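Local coordinates for protein multi-copper Oxidase CueO (Ochrobactrum, PDB 6EVG) that oxidises lignin model compounds and lignosulfonate as a laccase-like multicopper oxidase, at residues 43-48 with 53-58; 141-146 with 176-181; 185-190 with 196-201; 80-83 with 87-90. One frame throughout, in Å; residues are numbered along the deposited sequence.

Interaction 1. Residues 43-48 with 53-58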
loop_
_atom_site.group_PDB
_atom_site.type_symbol
_atom_site.label_atom_id
_atom_site.label_comp_id
_atom_site.label_asym_id
_atom_site.label_seq_id
_atom_site.Cartn_x
_atom_site.Cartn_y
_atom_site.Cartn_z
ATOM N N THR A 43 -13.420 -10.080 13.183
ATOM C CA THR A 43 -12.648 -11.323 13.140
ATOM C C THR A 43 -13.429 -12.416 12.440
ATOM O O THR A 43 -14.656 -12.355 12.311
ATOM C CB THR A 43 -12.169 -11.776 14.521
ATOM O OG1 THR A 43 -13.325 -12.057 15.294
ATOM C CG2 THR A 43 -11.268 -10.758 15.203
ATOM N N GLY A 44 -12.711 -13.462 12.036
ATOM C CA GLY A 44 -13.383 -14.621 11.456
ATOM C C GLY A 44 -12.343 -15.720 11.203
ATOM O O GLY A 44 -11.305 -15.756 11.861
ATOM N N ARG A 45 -12.644 -16.545 10.190
ATOM C CA ARG A 45 -11.715 -17.557 9.717
ATOM C C ARG A 45 -11.738 -17.505 8.216
ATOM O O ARG A 45 -12.772 -17.203 7.610
ATOM C CB ARG A 45 -12.080 -18.969 10.234
ATOM C CG ARG A 45 -12.168 -19.044 11.744
ATOM C CD ARG A 45 -12.434 -20.413 12.232
ATOM N NE ARG A 45 -11.264 -21.242 12.027
ATOM C CZ ARG A 45 -10.149 -21.163 12.758
ATOM N NH1 ARG A 45 -10.097 -20.353 13.755
ATOM N NH2 ARG A 45 -9.087 -21.912 12.514
ATOM N N HIS A 46 -10.588 -17.853 7.620
ATOM C CA HIS A 46 -10.427 -17.720 6.159
ATOM C C HIS A 46 -9.644 -18.898 5.600
ATOM O O HIS A 46 -8.625 -19.286 6.173
ATOM C CB HIS A 46 -9.721 -16.397 5.853
ATOM C CG HIS A 46 -9.425 -16.187 4.411
ATOM N ND1 HIS A 46 -10.373 -15.811 3.496
ATOM C CD2 HIS A 46 -8.262 -16.348 3.730
ATOM C CE1 HIS A 46 -9.797 -15.716 2.298
ATOM N NE2 HIS A 46 -8.518 -16.022 2.413
ATOM N N SER A 47 -10.112 -19.401 4.449
ATOM C CA SER A 47 -9.385 -20.425 3.719
ATOM C C SER A 47 -8.506 -19.795 2.632
ATOM O O SER A 47 -8.998 -19.199 1.668
ATOM C CB SER A 47 -10.370 -21.389 3.096
ATOM O OG SER A 47 -9.689 -22.345 2.289
ATOM N N PHE A 48 -7.209 -19.969 2.789
ATOM C CA PHE A 48 -6.259 -19.571 1.811
ATOM C C PHE A 48 -6.049 -20.626 0.714
ATOM O O PHE A 48 -5.569 -20.343 -0.370
ATOM C CB PHE A 48 -4.895 -19.257 2.451
ATOM C CG PHE A 48 -4.935 -18.130 3.498
ATOM C CD1 PHE A 48 -4.764 -16.830 3.123
ATOM C CD2 PHE A 48 -5.194 -18.395 4.834
ATOM C CE1 PHE A 48 -4.846 -15.812 4.013
ATOM C CE2 PHE A 48 -5.270 -17.364 5.772
ATOM C CZ PHE A 48 -5.085 -16.060 5.356
ATOM N N GLU A 53 -8.133 -23.763 6.835
ATOM C CA GLU A 53 -8.636 -22.458 7.248
ATOM C C GLU A 53 -7.782 -21.973 8.427
ATOM O O GLU A 53 -7.243 -22.796 9.185
ATOM C CB GLU A 53 -10.038 -22.803 7.642
ATOM C CG GLU A 53 -10.896 -21.724 7.954
ATOM C CD GLU A 53 -12.256 -22.253 8.500
ATOM O OE1 GLU A 53 -12.405 -22.630 9.692
ATOM O OE2 GLU A 53 -13.157 -22.362 7.682
ATOM N N ALA A 54 -7.718 -20.648 8.596
ATOM C CA ALA A 54 -6.939 -20.053 9.680
ATOM C C ALA A 54 -7.712 -18.887 10.285
ATOM O O ALA A 54 -8.553 -18.253 9.637
ATOM C CB ALA A 54 -5.584 -19.578 9.223
ATOM N N ALA A 55 -7.368 -18.570 11.534
ATOM C CA ALA A 55 -7.917 -17.344 12.156
ATOM C C ALA A 55 -7.553 -16.123 11.339
ATOM O O ALA A 55 -6.441 -16.035 10.808
ATOM C CB ALA A 55 -7.320 -17.193 13.542
ATOM N N SER A 56 -8.469 -15.163 11.266
ATOM C CA SER A 56 -8.313 -14.023 10.395
ATOM C C SER A 56 -9.107 -12.836 10.908
ATOM O O SER A 56 -9.851 -12.922 11.909
ATOM C CB SER A 56 -8.715 -14.414 8.975
ATOM O OG SER A 56 -10.080 -14.701 8.898
ATOM N N ALA A 57 -9.013 -11.713 10.188
ATOM C CA ALA A 57 -9.890 -10.565 10.376
ATOM C C ALA A 57 -9.960 -9.829 9.068
ATOM O O ALA A 57 -9.021 -9.863 8.278
ATOM C CB ALA A 57 -9.391 -9.654 11.497
ATOM N N GLY A 58 -11.069 -9.132 8.840
ATOM C CA GLY A 58 -11.276 -8.406 7.619
ATOM C C GLY A 58 -12.287 -7.322 7.759
ATOM O O GLY A 58 -12.702 -6.968 8.864
#
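The guanidinium of Arg45 lies over the opposite strand with one face against the backbone between Ala54 and Ala55, Ala55 N standing 3.6 Å above its plane toward the rim. At its edge, within the plane, Glu53 OE1 meets Arg45 NE at 2.9 Å in a salt bridge. The two side chains run nearly perpendicular; the carboxylate, turned 65° from the guanidinium, takes the bond on its anti side. An extended Glu53 chain reaches over to Arg45, whose own chain bends at chi3 (71°) and returns across the hairpin. Asp184 binds Arg45 NH1, so this cation has two acidic partners. Replacing Glu53 by an alanine would probably leave Arg45 NE without its charged mate and that end of the guanidinium freer to turn. The Phe48 ring carries His46 CD2 over the centre of one face, 3.4 Å above it, while Ala54 CB touches its edge at CE2 (4.1 Å). Tyr63 stacks on the His46 ring, whose NE2 bonds to Gly207 O. His46 also sets its CB against Ser56 OG (3.5 Å), and that hydroxyl finds its bond at Ala62 O. Paired backbone bonds join Gly44 with Ser56 and His46 with Ala54; His46 N to Ala54 O is 2.9 Å. This is an antiparallel beta hairpin whose second strand borders a four-stranded sheet, consistent with the first cupredoxin-like domain of a multicopper oxidase.

Interaction 2. Residues 141-146 with 176-181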
loop_
_atom_site.group_PDB
_atom_site.type_symbol
_atom_site.label_atom_id
_atom_site.label_comp_id
_atom_site.label_asym_id
_atom_site.label_seq_id
_atom_site.Cartn_x
_atom_site.Cartn_y
_atom_site.Cartn_z
ATOM N N GLN A 141 -2.678 -6.748 13.354
ATOM C CA GLN A 141 -4.027 -6.520 12.772
ATOM C C GLN A 141 -3.975 -6.547 11.254
ATOM O O GLN A 141 -4.917 -7.051 10.607
ATOM C CB GLN A 141 -4.586 -5.228 13.305
ATOM C CG GLN A 141 -5.011 -5.304 14.766
ATOM C CD GLN A 141 -6.057 -4.286 15.156
ATOM O OE1 GLN A 141 -6.622 -3.591 14.306
ATOM N NE2 GLN A 141 -6.339 -4.173 16.450
ATOM N N ALA A 142 -2.927 -5.983 10.673
ATOM C CA ALA A 142 -2.774 -6.074 9.195
ATOM C C ALA A 142 -2.615 -7.534 8.753
ATOM O O ALA A 142 -3.314 -7.983 7.828
ATOM C CB ALA A 142 -1.595 -5.247 8.744
ATOM N N HIS A 143 -1.750 -8.283 9.414
ATOM C CA HIS A 143 -1.494 -9.649 8.959
ATOM C C HIS A 143 -2.734 -10.517 9.080
ATOM O O HIS A 143 -3.003 -11.413 8.253
ATOM C CB HIS A 143 -0.308 -10.279 9.690
ATOM C CG HIS A 143 0.194 -11.489 8.968
ATOM N ND1 HIS A 143 0.946 -11.381 7.826
ATOM C CD2 HIS A 143 -0.011 -12.819 9.143
ATOM C CE1 HIS A 143 1.146 -12.611 7.352
ATOM N NE2 HIS A 143 0.560 -13.516 8.100
ATOM N N LEU A 144 -3.532 -10.308 10.149
ATOM C CA LEU A 144 -4.784 -11.038 10.266
ATOM C C LEU A 144 -5.618 -10.921 9.027
ATOM O O LEU A 144 -6.366 -11.856 8.710
ATOM C CB LEU A 144 -5.534 -10.577 11.512
ATOM C CG LEU A 144 -5.045 -11.158 12.860
ATOM C CD1 LEU A 144 -5.608 -10.341 14.018
ATOM C CD2 LEU A 144 -5.424 -12.604 12.985
ATOM N N GLY A 145 -5.570 -9.736 8.399
ATOM C CA GLY A 145 -6.195 -9.557 7.096
ATOM C C GLY A 145 -6.970 -8.269 6.912
ATOM O O GLY A 145 -7.626 -8.109 5.873
ATOM N N ILE A 146 -6.896 -7.304 7.847
ATOM C CA ILE A 146 -7.742 -6.131 7.731
ATOM C C ILE A 146 -7.183 -5.131 6.729
ATOM O O ILE A 146 -6.137 -4.507 6.972
ATOM C CB ILE A 146 -7.916 -5.475 9.137
ATOM C CG1 ILE A 146 -8.525 -6.449 10.135
ATOM C CG2 ILE A 146 -8.755 -4.216 9.009
ATOM C CD1 ILE A 146 -8.300 -5.997 11.601
ATOM N N GLN A 176 0.372 -10.695 -1.068
ATOM C CA GLN A 176 0.736 -10.878 0.335
ATOM C C GLN A 176 1.489 -12.195 0.496
ATOM O O GLN A 176 1.654 -12.975 -0.452
ATOM C CB GLN A 176 -0.472 -10.811 1.264
ATOM C CG GLN A 176 -1.189 -9.490 1.233
ATOM C CD GLN A 176 -2.479 -9.503 1.997
ATOM O OE1 GLN A 176 -3.372 -10.350 1.739
ATOM N NE2 GLN A 176 -2.613 -8.559 2.947
ATOM N N ASP A 177 1.974 -12.452 1.700
ATOM C CA ASP A 177 2.582 -13.705 2.058
ATOM C C ASP A 177 2.116 -14.193 3.415
ATOM O O ASP A 177 1.565 -13.426 4.211
ATOM C CB ASP A 177 4.116 -13.682 1.961
ATOM C CG ASP A 177 4.862 -12.768 2.906
ATOM O OD1 ASP A 177 4.237 -11.860 3.474
ATOM O OD2 ASP A 177 6.127 -12.955 3.058
ATOM N N ARG A 178 2.266 -15.479 3.659
ATOM C CA ARG A 178 1.771 -16.126 4.845
ATOM C C ARG A 178 2.782 -17.170 5.345
ATOM O O ARG A 178 3.254 -18.017 4.592
ATOM C CB ARG A 178 0.494 -16.924 4.542
ATOM C CG ARG A 178 -0.695 -16.094 4.112
ATOM C CD ARG A 178 -1.219 -15.173 5.225
ATOM N NE ARG A 178 -1.652 -15.945 6.357
ATOM C CZ ARG A 178 -2.441 -15.450 7.313
ATOM N NH1 ARG A 178 -2.795 -14.202 7.293
ATOM N NH2 ARG A 178 -2.891 -16.268 8.274
ATOM N N ARG A 179 3.067 -17.120 6.658
ATOM C CA ARG A 179 3.742 -18.214 7.342
ATOM C C ARG A 179 2.750 -19.340 7.671
ATOM O O ARG A 179 3.158 -20.503 7.692
ATOM C CB ARG A 179 4.460 -17.699 8.588
ATOM C CG ARG A 179 5.264 -18.708 9.352
ATOM C CD ARG A 179 6.167 -18.142 10.403
ATOM N NE ARG A 179 7.127 -17.216 9.795
ATOM C CZ ARG A 179 7.912 -16.356 10.449
ATOM N NH1 ARG A 179 7.901 -16.339 11.767
ATOM N NH2 ARG A 179 8.705 -15.540 9.799
ATOM N N VAL A 180 1.510 -18.968 7.978
ATOM C CA VAL A 180 0.516 -19.900 8.475
ATOM C C VAL A 180 -0.759 -19.781 7.645
ATOM O O VAL A 180 -1.315 -18.681 7.513
ATOM C CB VAL A 180 0.213 -19.617 9.948
ATOM C CG1 VAL A 180 -0.878 -20.554 10.471
ATOM C CG2 VAL A 180 1.495 -19.727 10.795
ATOM N N ILE A 181 -1.212 -20.913 7.108
ATOM C CA ILE A 181 -2.491 -20.985 6.412
ATOM C C ILE A 181 -3.501 -21.910 7.084
ATOM O O ILE A 181 -4.650 -22.016 6.627
ATOM C CB ILE A 181 -2.306 -21.276 4.899
ATOM C CG1 ILE A 181 -1.547 -22.583 4.677
ATOM C CG2 ILE A 181 -1.581 -20.132 4.212
ATOM C CD1 ILE A 181 -2.132 -23.853 5.080
HETATM O O HOH W 1 1.128 -16.150 8.643
HETATM O O HOH W 2 2.617 -10.480 5.291
HETATM O O HOH W 3 -5.077 -14.420 9.119
HETATM O O HOH W 4 -5.181 -7.813 4.100
#
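His143 sets NE2 over the rim of one face of the Arg178 guanidinium, the ring and guanidinium planes only 18° apart. This NE2 sits 3.3 Å above the guanidinium plane and is 3.5 Å from Arg178 NH1. At the ring edge, His143 CE1 approaches Asp177 O to 3.3 Å. The imidazole leaves the end of helix 138-144 with CG anti to the backbone N (chi1 -164°), a direction that carries it across to strand 170-178.

Waters form the next layer. One lies 2.7 Å from His143 NE2 and accepts from Val180 N; another takes a weak bond from His143 ND1 and donates to Asp177 OD1. A third connects Leu144 O with Arg178 NH1. The arginine, folded by bends at chi2 and chi3, grips Val180 O side-on through NE and NH2, each 3.0 Å from that oxygen and reaching it from opposite faces of the carbonyl plane. This pair of hydrogen bonds to one oxygen fixes the rotation of the guanidinium and presents its flat side to the imidazole. Farther out, Asn229 OD1 is the main partner of His143 ND1, the water being a weak second one; Arg231 pairs with Asp177, and a Schellman motif at Gly145 finishes the helix.

A guanidinium set so close and nearly parallel to an imidazole would probably disfavour a second positive charge on the ring. The buried contact therefore rests on the fit of two flat groups and on the waters that bridge their segments.

Interaction 3. Residues 185-190 with 196-201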
loop_
_atom_site.group_PDB
_atom_site.type_symbol
_atom_site.label_atom_id
_atom_site.label_comp_id
_atom_site.label_asym_id
_atom_site.label_seq_id
_atom_site.Cartn_x
_atom_site.Cartn_y
_atom_site.Cartn_z
ATOM N N LYS A 185 -2.714 -19.735 15.364
ATOM C CA LYS A 185 -1.487 -18.957 15.701
ATOM C C LYS A 185 -0.886 -18.511 14.398
ATOM O O LYS A 185 -0.068 -19.228 13.814
ATOM C CB LYS A 185 -0.529 -19.808 16.538
ATOM C CG LYS A 185 -1.083 -20.196 17.876
ATOM C CD LYS A 185 -0.016 -20.973 18.625
ATOM C CE LYS A 185 -0.396 -21.276 20.041
ATOM N NZ LYS A 185 0.748 -22.073 20.597
ATOM N N VAL A 186 -1.369 -17.383 13.872
ATOM C CA VAL A 186 -1.034 -16.971 12.514
ATOM C C VAL A 186 0.087 -15.922 12.456
ATOM O O VAL A 186 0.807 -15.864 11.453
ATOM C CB VAL A 186 -2.257 -16.497 11.724
ATOM C CG1 VAL A 186 -3.256 -17.624 11.574
ATOM C CG2 VAL A 186 -2.914 -15.275 12.341
ATOM N N TYR A 187 0.221 -15.087 13.486
ATOM C CA TYR A 187 1.224 -14.017 13.521
ATOM C C TYR A 187 1.970 -14.070 14.825
ATOM O O TYR A 187 1.492 -13.595 15.837
ATOM C CB TYR A 187 0.602 -12.637 13.302
ATOM C CG TYR A 187 1.626 -11.506 13.309
ATOM C CD1 TYR A 187 2.542 -11.354 12.289
ATOM C CD2 TYR A 187 1.754 -10.646 14.399
ATOM C CE1 TYR A 187 3.536 -10.390 12.335
ATOM C CE2 TYR A 187 2.716 -9.698 14.470
ATOM C CZ TYR A 187 3.632 -9.559 13.445
ATOM O OH TYR A 187 4.650 -8.630 13.556
ATOM N N GLU A 188 3.116 -14.769 14.808
ATOM C CA GLU A 188 3.893 -15.032 15.992
ATOM C C GLU A 188 5.349 -14.654 15.719
ATOM O O GLU A 188 6.247 -15.537 15.550
ATOM C CB GLU A 188 3.784 -16.516 16.388
ATOM C CG GLU A 188 2.367 -16.951 16.625
ATOM C CD GLU A 188 1.746 -16.363 17.855
ATOM O OE1 GLU A 188 2.477 -16.158 18.830
ATOM O OE2 GLU A 188 0.479 -16.151 17.851
ATOM N N PRO A 189 5.648 -13.362 15.623
ATOM C CA PRO A 189 7.000 -12.975 15.215
ATOM C C PRO A 189 8.021 -13.262 16.325
ATOM O O PRO A 189 7.759 -13.085 17.485
ATOM C CB PRO A 189 6.882 -11.473 15.025
ATOM C CG PRO A 189 5.745 -11.063 15.934
ATOM C CD PRO A 189 4.795 -12.196 15.809
ATOM N N ASP A 190 9.199 -13.689 15.897
ATOM C CA ASP A 190 10.326 -13.844 16.788
ATOM C C ASP A 190 11.265 -12.663 16.608
ATOM O O ASP A 190 10.992 -11.702 15.908
ATOM C CB ASP A 190 10.976 -15.191 16.582
ATOM C CG ASP A 190 11.624 -15.386 15.256
ATOM O OD1 ASP A 190 12.014 -14.403 14.562
ATOM O OD2 ASP A 190 11.794 -16.603 14.892
ATOM N N HIS A 196 14.108 -7.945 11.076
ATOM C CA HIS A 196 14.248 -8.019 9.593
ATOM C C HIS A 196 12.936 -7.911 8.844
ATOM O O HIS A 196 12.977 -7.814 7.626
ATOM C CB HIS A 196 15.027 -9.283 9.174
ATOM C CG HIS A 196 16.423 -9.297 9.740
ATOM N ND1 HIS A 196 17.412 -8.430 9.322
ATOM C CD2 HIS A 196 16.950 -9.975 10.776
ATOM C CE1 HIS A 196 18.519 -8.638 10.029
ATOM N NE2 HIS A 196 18.270 -9.595 10.904
ATOM N N GLY A 197 11.822 -7.943 9.572
ATOM C CA GLY A 197 10.491 -8.025 8.960
ATOM C C GLY A 197 9.994 -9.452 8.916
ATOM O O GLY A 197 10.773 -10.391 8.753
ATOM N N PHE A 198 8.683 -9.604 9.039
ATOM C CA PHE A 198 8.012 -10.892 9.060
ATOM C C PHE A 198 7.665 -11.286 7.641
ATOM O O PHE A 198 6.860 -10.608 6.990
ATOM C CB PHE A 198 6.751 -10.788 9.898
ATOM C CG PHE A 198 5.919 -12.027 10.039
ATOM C CD1 PHE A 198 6.175 -12.941 11.057
ATOM C CD2 PHE A 198 4.904 -12.314 9.171
ATOM C CE1 PHE A 198 5.354 -14.050 11.269
ATOM C CE2 PHE A 198 4.093 -13.431 9.350
ATOM C CZ PHE A 198 4.331 -14.295 10.371
ATOM N N ARG A 199 8.205 -12.437 7.194
ATOM C CA ARG A 199 7.910 -13.006 5.860
ATOM C C ARG A 199 7.479 -14.473 6.021
ATOM O O ARG A 199 7.809 -15.142 7.002
ATOM C CB ARG A 199 9.146 -12.982 4.957
ATOM C CG ARG A 199 9.567 -11.565 4.595
ATOM C CD ARG A 199 10.806 -11.427 3.711
ATOM N NE ARG A 199 11.141 -12.491 2.792
ATOM C CZ ARG A 199 12.298 -12.700 2.121
ATOM N NH1 ARG A 199 13.401 -11.955 2.293
ATOM N NH2 ARG A 199 12.364 -13.694 1.284
ATOM N N GLY A 200 6.722 -14.966 5.055
ATOM C CA GLY A 200 6.364 -16.380 4.995
ATOM C C GLY A 200 6.506 -16.939 3.612
ATOM O O GLY A 200 6.559 -16.176 2.651
ATOM N N GLY A 201 6.527 -18.255 3.527
ATOM C CA GLY A 201 6.786 -18.936 2.231
ATOM C C GLY A 201 5.572 -19.163 1.387
ATOM O O GLY A 201 5.699 -19.555 0.229
#
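Aromatic contact dominates the meeting of Tyr187 and Phe198: the tyrosine ring points one edge at a face of the phenylalanine, in a T-shaped arrangement with planes at 63° and centroids 4.8 Å apart. Tyr187 CD1 stands over the centre of the Phe198 ring, 3.8 Å above its plane, and Tyr187 CE1 approaches Phe198 CG to 3.7 Å. Both rings leave their backbones with CG anti to N (chi1 -179° in Tyr187, -180° in Phe198), an extension that brings the edge of one to the face of the other as the two side chains pass in opposing directions.

Aliphatic packing adds to this pair. Pro189 CB lies 4.3 Å from Phe198 CD1, and the same proline places its CD over the rim of one face of the tyrosine ring, 3.5 Å above the plane, within its own segment.

The polar contribution comes from outside. Glu494 uses both carboxylate oxygens, one bonded to Tyr187 OH and the other to Phe198 N, thereby joining the two segments through a third residue. Its neighbour in sequence, His495, is a copper ligand, and the side chain of Phe198 is about 12 Å from a bound copper.

The contact brings together the two ends of the excursion that contains helix 191-196. Val186 and Tyr187 rest against helix 138-144, His143 of that helix makes a further edge-to-face pair with Phe198, and the chain then proceeds into strand 202-205, next to strand 170-178.

Interaction 4. Residues 80-83 with 87-90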
loop_
_atom_site.group_PDB
_atom_site.type_symbol
_atom_site.label_atom_id
_atom_site.label_comp_id
_atom_site.label_asym_id
_atom_site.label_seq_id
_atom_site.Cartn_x
_atom_site.Cartn_y
_atom_site.Cartn_z
ATOM N N VAL A 80 -17.366 3.508 9.711
ATOM C CA VAL A 80 -16.529 2.405 10.151
ATOM C C VAL A 80 -17.071 1.868 11.468
ATOM O O VAL A 80 -17.211 2.602 12.447
ATOM C CB VAL A 80 -15.076 2.828 10.323
ATOM C CG1 VAL A 80 -14.204 1.626 10.702
ATOM C CG2 VAL A 80 -14.542 3.497 9.044
ATOM N N GLU A 81 -17.385 0.607 11.547
ATOM C CA GLU A 81 -17.806 -0.047 12.788
ATOM C C GLU A 81 -16.736 -1.035 13.225
ATOM O O GLU A 81 -16.277 -1.852 12.410
ATOM C CB GLU A 81 -19.096 -0.796 12.555
ATOM C CG GLU A 81 -19.607 -1.564 13.713
ATOM C CD GLU A 81 -20.958 -2.234 13.517
ATOM O OE1 GLU A 81 -21.661 -1.993 12.538
ATOM O OE2 GLU A 81 -21.350 -3.011 14.395
ATOM N N ASN A 82 -16.343 -0.960 14.492
ATOM C CA ASN A 82 -15.410 -1.915 15.062
ATOM C C ASN A 82 -16.146 -3.039 15.699
ATOM O O ASN A 82 -16.670 -2.918 16.808
ATOM C CB ASN A 82 -14.483 -1.236 16.061
ATOM C CG ASN A 82 -13.463 -2.186 16.627
ATOM O OD1 ASN A 82 -13.392 -3.354 16.193
ATOM N ND2 ASN A 82 -12.622 -1.738 17.548
ATOM N N GLY A 83 -16.282 -4.167 14.986
ATOM C CA GLY A 83 -16.904 -5.328 15.498
ATOM C C GLY A 83 -16.004 -6.286 16.253
ATOM O O GLY A 83 -16.395 -7.415 16.535
ATOM N N GLY A 87 -9.438 -2.368 20.235
ATOM C CA GLY A 87 -9.461 -1.157 19.429
ATOM C C GLY A 87 -8.860 -1.355 18.040
ATOM O O GLY A 87 -7.945 -2.168 17.860
ATOM N N THR A 88 -9.338 -0.558 17.093
ATOM C CA THR A 88 -8.760 -0.590 15.743
ATOM C C THR A 88 -8.884 0.814 15.140
ATOM O O THR A 88 -9.518 1.701 15.708
ATOM C CB THR A 88 -9.435 -1.673 14.887
ATOM O OG1 THR A 88 -8.647 -1.918 13.721
ATOM C CG2 THR A 88 -10.811 -1.278 14.402
ATOM N N THR A 89 -8.321 0.970 13.929
ATOM C CA THR A 89 -8.440 2.197 13.182
ATOM C C THR A 89 -8.404 1.852 11.691
ATOM O O THR A 89 -8.030 0.727 11.360
ATOM C CB THR A 89 -7.214 3.174 13.454
ATOM O OG1 THR A 89 -5.969 2.505 13.107
ATOM C CG2 THR A 89 -7.117 3.680 14.850
ATOM N N LEU A 90 -8.730 2.822 10.861
ATOM C CA LEU A 90 -8.384 2.727 9.428
ATOM C C LEU A 90 -7.682 4.020 9.028
ATOM O O LEU A 90 -8.209 5.117 9.263
ATOM C CB LEU A 90 -9.586 2.479 8.534
ATOM C CG LEU A 90 -10.260 1.125 8.736
ATOM C CD1 LEU A 90 -11.537 1.015 7.933
ATOM C CD2 LEU A 90 -9.348 -0.051 8.374
#
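Asn82 swings its amide toward Thr88 because its CG is anti to the backbone N (chi1 -178°), while Thr88, with chi1 at -165°, sends OG1 the opposite way from its own N and leaves the methyl CG2 between N and the carbonyl carbon. That methyl therefore meets the amide: Thr88 CG2 is 3.6 Å from Asn82 CG and 3.8 Å from Asn82 OD1. The side chains run obliquely to one another, a methyl against a polar group. Asn82 ND2 also lies 3.5 Å from Thr88 N, but both are donors and no bond joins them; Gly87 CA is close by, 3.7 Å from ND2.

Two residues earlier along strand 75-82, Val80 offers both methyls to Leu90. Its CG1 touches Leu90 CD1 at 3.9 Å and CG2 lies slightly farther off, so one leucine branch makes the whole of this apolar contact. Ile109 also packs on Val80.

The polar ends look elsewhere. Asn82 OD1 takes the N-H of Met84, two residues on, the bond that defines an Asx turn, and ND2 gives to the carbonyls of Glu86 and Ile109; Thr88 OG1 pairs with Gln141. A leucine in place of Asn82 would probably leave Met84 N and those two carbonyls without their mates, and the turn less firmly held.

Chemically, then, the contact divides the work: methyl groups fill the space between the segments, whereas a buried amide, bonded at both ends, ties down the loop that connects them.

In the fold
From the N terminus, interaction 1 comes first, closing the short turn of the hairpin 43-58. Interaction 4 follows, closing the loop after strand 75-82, which neighbours strand 36-46 in the same sheet. Interaction 2 makes the longest jump, from helix 138-144 to strand 170-178, and interaction 3 closes the helical excursion just beyond. All four run in series; none nests or crosses. They are joined in space instead: the backbone of Ala57 bonds to Leu144, linking interactions 1 and 2; Gln141 reaches Gly87 and Thr88 of interaction 4; and Asp177 holds Gly200 of interaction 3. Helix 138-144 touches the hairpin, the 87-90 loop and strand 170-178, and so lies between these parts.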